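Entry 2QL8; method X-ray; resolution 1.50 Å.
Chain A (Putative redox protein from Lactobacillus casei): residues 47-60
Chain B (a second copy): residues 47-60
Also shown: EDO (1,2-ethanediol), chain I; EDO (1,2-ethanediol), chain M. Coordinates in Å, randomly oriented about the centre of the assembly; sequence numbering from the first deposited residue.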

# COMPACT_ATOMS: atom_id res chain seq x y z
N ASN A 47 6.62 3.41 -7.92
CA ASN A 47 6.68 4.37 -6.83
C ASN A 47 5.63 4.02 -5.79
O ASN A 47 4.80 3.12 -6.02
N PRO A 48 5.70 4.64 -4.61
CA PRO A 48 4.73 4.29 -3.56
C PRO A 48 3.27 4.50 -3.91
O PRO A 48 2.40 3.75 -3.44
N GLU A 49 3.00 5.50 -4.74
CA GLU A 49 1.65 5.83 -5.17
C GLU A 49 1.08 4.67 -5.99
O GLU A 49 -0.02 4.16 -5.72
N GLN A 50 1.85 4.22 -6.97
CA GLN A 50 1.46 3.09 -7.81
C GLN A 50 1.30 1.81 -6.97
O GLN A 50 0.34 1.04 -7.14
N LEU A 51 2.28 1.54 -6.11
CA LEU A 51 2.30 0.33 -5.31
C LEU A 51 1.09 0.29 -4.38
O LEU A 51 0.45 -0.77 -4.22
N LEU A 52 0.75 1.41 -3.77
CA LEU A 52 -0.46 1.54 -2.96
C LEU A 52 -1.73 1.29 -3.75
O LEU A 52 -2.62 0.55 -3.33
N GLY A 53 -1.82 1.87 -4.94
CA GLY A 53 -2.95 1.61 -5.80
C GLY A 53 -3.09 0.14 -6.20
O GLY A 53 -4.20 -0.42 -6.23
N LEU A 54 -1.97 -0.50 -6.53
CA LEU A 54 -1.96 -1.93 -6.83
C LEU A 54 -2.41 -2.75 -5.62
O LEU A 54 -3.18 -3.71 -5.76
N SER A 55 -1.94 -2.38 -4.44
CA SER A 55 -2.36 -3.06 -3.21
C SER A 55 -3.88 -2.95 -2.98
O SER A 55 -4.59 -3.97 -2.78
N LEU A 56 -4.39 -1.72 -2.97
CA LEU A 56 -5.82 -1.48 -2.67
C LEU A 56 -6.74 -2.06 -3.75
O LEU A 56 -7.74 -2.68 -3.43
N SER A 57 -6.41 -1.83 -5.01
CA SER A 57 -7.24 -2.38 -6.09
C SER A 57 -7.34 -3.90 -5.97
O SER A 57 -8.42 -4.49 -6.14
N THR A 58 -6.20 -4.56 -5.69
CA THR A 58 -6.18 -6.02 -5.56
C THR A 58 -6.98 -6.48 -4.35
O THR A 58 -7.72 -7.48 -4.44
N CYS A 59 -6.81 -5.77 -3.23
CA CYS A 59 -7.53 -6.16 -2.02
C CYS A 59 -9.05 -5.96 -2.17
O CYS A 59 -9.86 -6.86 -1.80
N LEU A 60 -9.44 -4.83 -2.75
CA LEU A 60 -10.84 -4.57 -2.97
C LEU A 60 -11.45 -5.62 -3.91
O LEU A 60 -12.56 -6.13 -3.68
N ASN B 47 0.62 -10.01 -3.72
CA ASN B 47 -0.64 -9.86 -3.00
C ASN B 47 -0.69 -8.48 -2.33
O ASN B 47 0.31 -7.75 -2.34
N PRO B 48 -1.86 -8.10 -1.79
CA PRO B 48 -1.96 -6.76 -1.23
C PRO B 48 -1.00 -6.49 -0.10
O PRO B 48 -0.57 -5.34 0.09
N GLU B 49 -0.72 -7.51 0.71
CA GLU B 49 0.17 -7.39 1.85
C GLU B 49 1.59 -7.00 1.37
O GLU B 49 2.20 -6.04 1.84
N GLN B 50 2.10 -7.76 0.41
CA GLN B 50 3.38 -7.46 -0.22
C GLN B 50 3.41 -6.08 -0.86
O GLN B 50 4.38 -5.30 -0.70
N LEU B 51 2.37 -5.78 -1.64
CA LEU B 51 2.34 -4.50 -2.37
C LEU B 51 2.31 -3.30 -1.40
O LEU B 51 2.98 -2.29 -1.64
N LEU B 52 1.58 -3.44 -0.29
CA LEU B 52 1.55 -2.41 0.73
C LEU B 52 2.92 -2.25 1.39
O LEU B 52 3.40 -1.12 1.58
N GLY B 53 3.57 -3.38 1.69
CA GLY B 53 4.91 -3.32 2.21
C GLY B 53 5.90 -2.63 1.28
O GLY B 53 6.76 -1.88 1.72
N LEU B 54 5.83 -2.97 -0.01
CA LEU B 54 6.66 -2.33 -1.02
C LEU B 54 6.42 -0.82 -1.06
O LEU B 54 7.36 0.00 -1.19
N SER B 55 5.15 -0.42 -1.01
CA SER B 55 4.78 1.00 -1.02
C SER B 55 5.36 1.74 0.18
O SER B 55 6.02 2.79 0.02
N LEU B 56 5.08 1.21 1.37
CA LEU B 56 5.50 1.91 2.59
C LEU B 56 7.02 1.91 2.76
O LEU B 56 7.60 2.93 3.16
N SER B 57 7.67 0.78 2.50
CA SER B 57 9.14 0.72 2.65
C SER B 57 9.81 1.74 1.70
O SER B 57 10.74 2.44 2.08
N THR B 58 9.27 1.83 0.48
CA THR B 58 9.81 2.76 -0.52
C THR B 58 9.58 4.22 -0.10
O THR B 58 10.47 5.09 -0.22
N CYS B 59 8.39 4.51 0.40
CA CYS B 59 8.06 5.87 0.84
C CYS B 59 8.88 6.28 2.05
O CYS B 59 9.44 7.37 2.09
N LEU B 60 8.99 5.39 3.03
CA LEU B 60 9.79 5.67 4.21
C LEU B 60 11.26 5.90 3.82
O LEU B 60 11.93 6.79 4.33

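Two copies of one helix, residues 48-60 of chains A and B, pack nearly antiparallel: their N-to-C directions differ by 160°, the axes approach to 7.9 Å, and 653 Å² of surface is buried, both sides summed. Pro B48 lies beside Ser A55 and Ser B55 beside Pro A48, each pair with CA atoms 4.2 Å apart, so every contact met along chain B has a counterpart with the chains exchanged. Asn B47 precedes the helix and points away from chain A. With chi1 p, its OD1 accepts from Gln B50 N at 2.9 Å, capping a free amide of the first turn; ND2 is satisfied elsewhere in the structure. Pro B48, ring C-gamma exo, points sideways but is largely covered: its CG lies 3.7 Å from Thr A58 CG2 and 3.8 Å from Cys A59 CB. Its carbonyl already takes the helical bond from Leu B52 N, and also accepts from Ser A55, OG to Pro B48 O being 2.8 Å. Glu B49 (chi1 m, chi2 p) leaves the helix pointing away, although its end comes nearer to chain A. Its OE2 accepts a hydrogen bond from O2 of the ethanediol of chain M at 2.7 Å, while O1 of that molecule lies 3.4 Å from Cys A59 SG. The diol, probably from the crystallisation liquor, thus spans the two chains. Gln B50 (m, t) leads away and touches nothing in chain A's stretch. Leu B51 (m, t) points toward chain A and is one of the contact's two knobs, set among Leu A51, Leu A54, Ser A55 and Thr A58. Its CD1 packs 4.0 Å from Leu A54 CB, its CB lies 3.7 Å from Ser A55 CB, and its CD2 meets Leu A51 CD2 at 4.0 Å; Leu A51 fills the matching hole in chain B. Leu B52 (t, p) points sideways and meets its own copy, CD1 to Leu A52 CD1 at 4.1 Å, while its CB lies 3.6 Å from Ser A55 OG. Gly B53 has no side chain and makes no contact. Leu B54 (m, t) points toward chain A, its CB 4.0 Å from Leu A51 CD1, forming part of that knob's socket. Ser B55 (t) donates from OG to Pro A48 O at 2.8 Å, completing the pair of polar links that tie the helices together within otherwise mainly apolar packing. Leu B56 (t, p) points away, and Ser B57 (p) turns its OG back to Gly B53 O, 2.8 Å, on its own helix. Thr B58 (m) points toward chain A; OG1 donates to Leu B54 O at 2.8 Å, and CG2 sits 3.6 Å from Pro A48 CG. Cys B59 (t) adds its CB at 3.8 Å from Pro A48 CG, with SG 3.6 Å from O2 of the chain I ethanediol, whose O1 donates to Glu A49 OE2 at 2.6 Å. Leu B60 (m, t) makes no contact with chain A's stretch.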

# COMPACT_ATOMS: atom_id res chain seq x y z
CB ASN A 47 6.51 5.81 -7.38
CG ASN A 47 5.25 5.96 -8.25
OD1 ASN A 47 4.15 5.70 -7.75
ND2 ASN A 47 5.42 6.36 -9.53
CB PRO A 48 5.15 5.18 -2.40
CG PRO A 48 6.62 5.41 -2.61
CD PRO A 48 6.73 5.59 -4.11
CB GLU A 49 1.68 7.10 -6.02
CG GLU A 49 2.02 8.40 -5.24
CD GLU A 49 3.54 8.74 -5.20
OE1 GLU A 49 4.39 7.83 -5.43
OE2 GLU A 49 3.85 9.93 -4.95
CB GLN A 50 2.46 2.85 -8.92
CG GLN A 50 2.44 3.93 -10.03
CD GLN A 50 3.39 3.64 -11.17
OE1 GLN A 50 4.11 2.63 -11.17
NE2 GLN A 50 3.39 4.53 -12.18
CB LEU A 51 3.63 0.18 -4.58
CG LEU A 51 4.82 -0.19 -5.48
CD1 LEU A 51 6.15 0.20 -4.76
CD2 LEU A 51 4.76 -1.66 -5.89
CB LEU A 52 -0.52 2.87 -2.25
CG LEU A 52 -1.73 3.18 -1.36
CD1 LEU A 52 -1.85 2.09 -0.25
CD2 LEU A 52 -1.72 4.58 -0.75
CB LEU A 54 -0.57 -2.40 -7.31
CG LEU A 54 -0.07 -1.86 -8.68
CD1 LEU A 54 1.44 -2.08 -8.88
CD2 LEU A 54 -0.90 -2.49 -9.84
CB SER A 55 -1.62 -2.50 -1.99
OG SER A 55 -2.07 -3.11 -0.79
CB LEU A 56 -6.08 -0.00 -2.46
CG LEU A 56 -7.53 0.40 -2.14
CD1 LEU A 56 -8.06 -0.30 -0.87
CD2 LEU A 56 -7.67 1.91 -2.06
CB SER A 57 -6.72 -1.93 -7.48
OG SER A 57 -5.42 -2.44 -7.78
CB THR A 58 -4.72 -6.54 -5.54
OG1 THR A 58 -4.08 -6.15 -6.76
CG2 THR A 58 -4.64 -8.05 -5.37
CB CYS A 59 -7.01 -5.39 -0.82
SG CYS A 59 -7.40 -6.13 0.76
CB LEU A 60 -11.08 -3.17 -3.52
CG LEU A 60 -11.10 -2.03 -2.49
CD1 LEU A 60 -10.96 -0.64 -3.22
CD2 LEU A 60 -12.30 -2.08 -1.52
CB ASN B 47 -0.78 -11.01 -1.98
CG ASN B 47 0.42 -11.15 -1.06
OD1 ASN B 47 0.79 -10.18 -0.38
ND2 ASN B 47 1.06 -12.35 -1.06
CB PRO B 48 -3.43 -6.66 -0.79
CG PRO B 48 -4.15 -7.65 -1.73
CD PRO B 48 -3.17 -8.79 -1.81
CB GLU B 49 0.24 -8.72 2.61
CG GLU B 49 -1.04 -9.18 3.31
CD GLU B 49 -2.03 -9.96 2.45
OE1 GLU B 49 -1.96 -9.94 1.20
OE2 GLU B 49 -2.87 -10.68 3.08
CB GLN B 50 3.75 -8.52 -1.26
CG GLN B 50 4.14 -9.87 -0.62
CD GLN B 50 4.55 -10.93 -1.59
OE1 GLN B 50 4.57 -10.68 -2.79
NE2 GLN B 50 4.84 -12.13 -1.09
CB LEU B 51 1.18 -4.50 -3.36
CG LEU B 51 1.33 -5.45 -4.56
CD1 LEU B 51 -0.05 -5.74 -5.23
CD2 LEU B 51 2.34 -4.83 -5.57
CB LEU B 52 0.48 -2.71 1.77
CG LEU B 52 0.34 -1.71 2.93
CD1 LEU B 52 0.06 -0.28 2.44
CD2 LEU B 52 -0.68 -2.20 4.02
CB LEU B 54 6.46 -2.97 -2.38
CG LEU B 54 6.95 -4.39 -2.56
CD1 LEU B 54 6.39 -5.04 -3.85
CD2 LEU B 54 8.50 -4.50 -2.51
CB SER B 55 3.26 1.16 -1.07
OG SER B 55 2.87 2.52 -0.98
CB LEU B 56 4.81 1.32 3.83
CG LEU B 56 5.21 1.89 5.18
CD1 LEU B 56 4.89 3.40 5.22
CD2 LEU B 56 4.49 1.13 6.33
CB SER B 57 9.70 -0.69 2.39
OG SER B 57 9.43 -1.18 1.09
CB THR B 58 9.24 2.48 -1.90
OG1 THR B 58 9.61 1.15 -2.31
CG2 THR B 58 9.68 3.49 -2.96
CB CYS B 59 6.56 5.97 1.10
SG CYS B 59 5.91 7.65 1.15
CB LEU B 60 9.68 4.55 5.26
CG LEU B 60 8.45 4.61 6.15
CD1 LEU B 60 8.27 3.22 6.88
CD2 LEU B 60 8.40 5.79 7.11
C1 EDO I . 6.70 10.79 -2.91
O1 EDO I . 6.26 10.02 -4.04
C2 EDO I . 6.72 10.00 -1.61
O2 EDO I . 7.66 8.93 -1.67
C1 EDO M . -6.84 -9.60 1.41
O1 EDO M . -6.81 -9.36 -0.01
C2 EDO M . -6.25 -10.96 1.77
O2 EDO M . -4.90 -11.15 1.33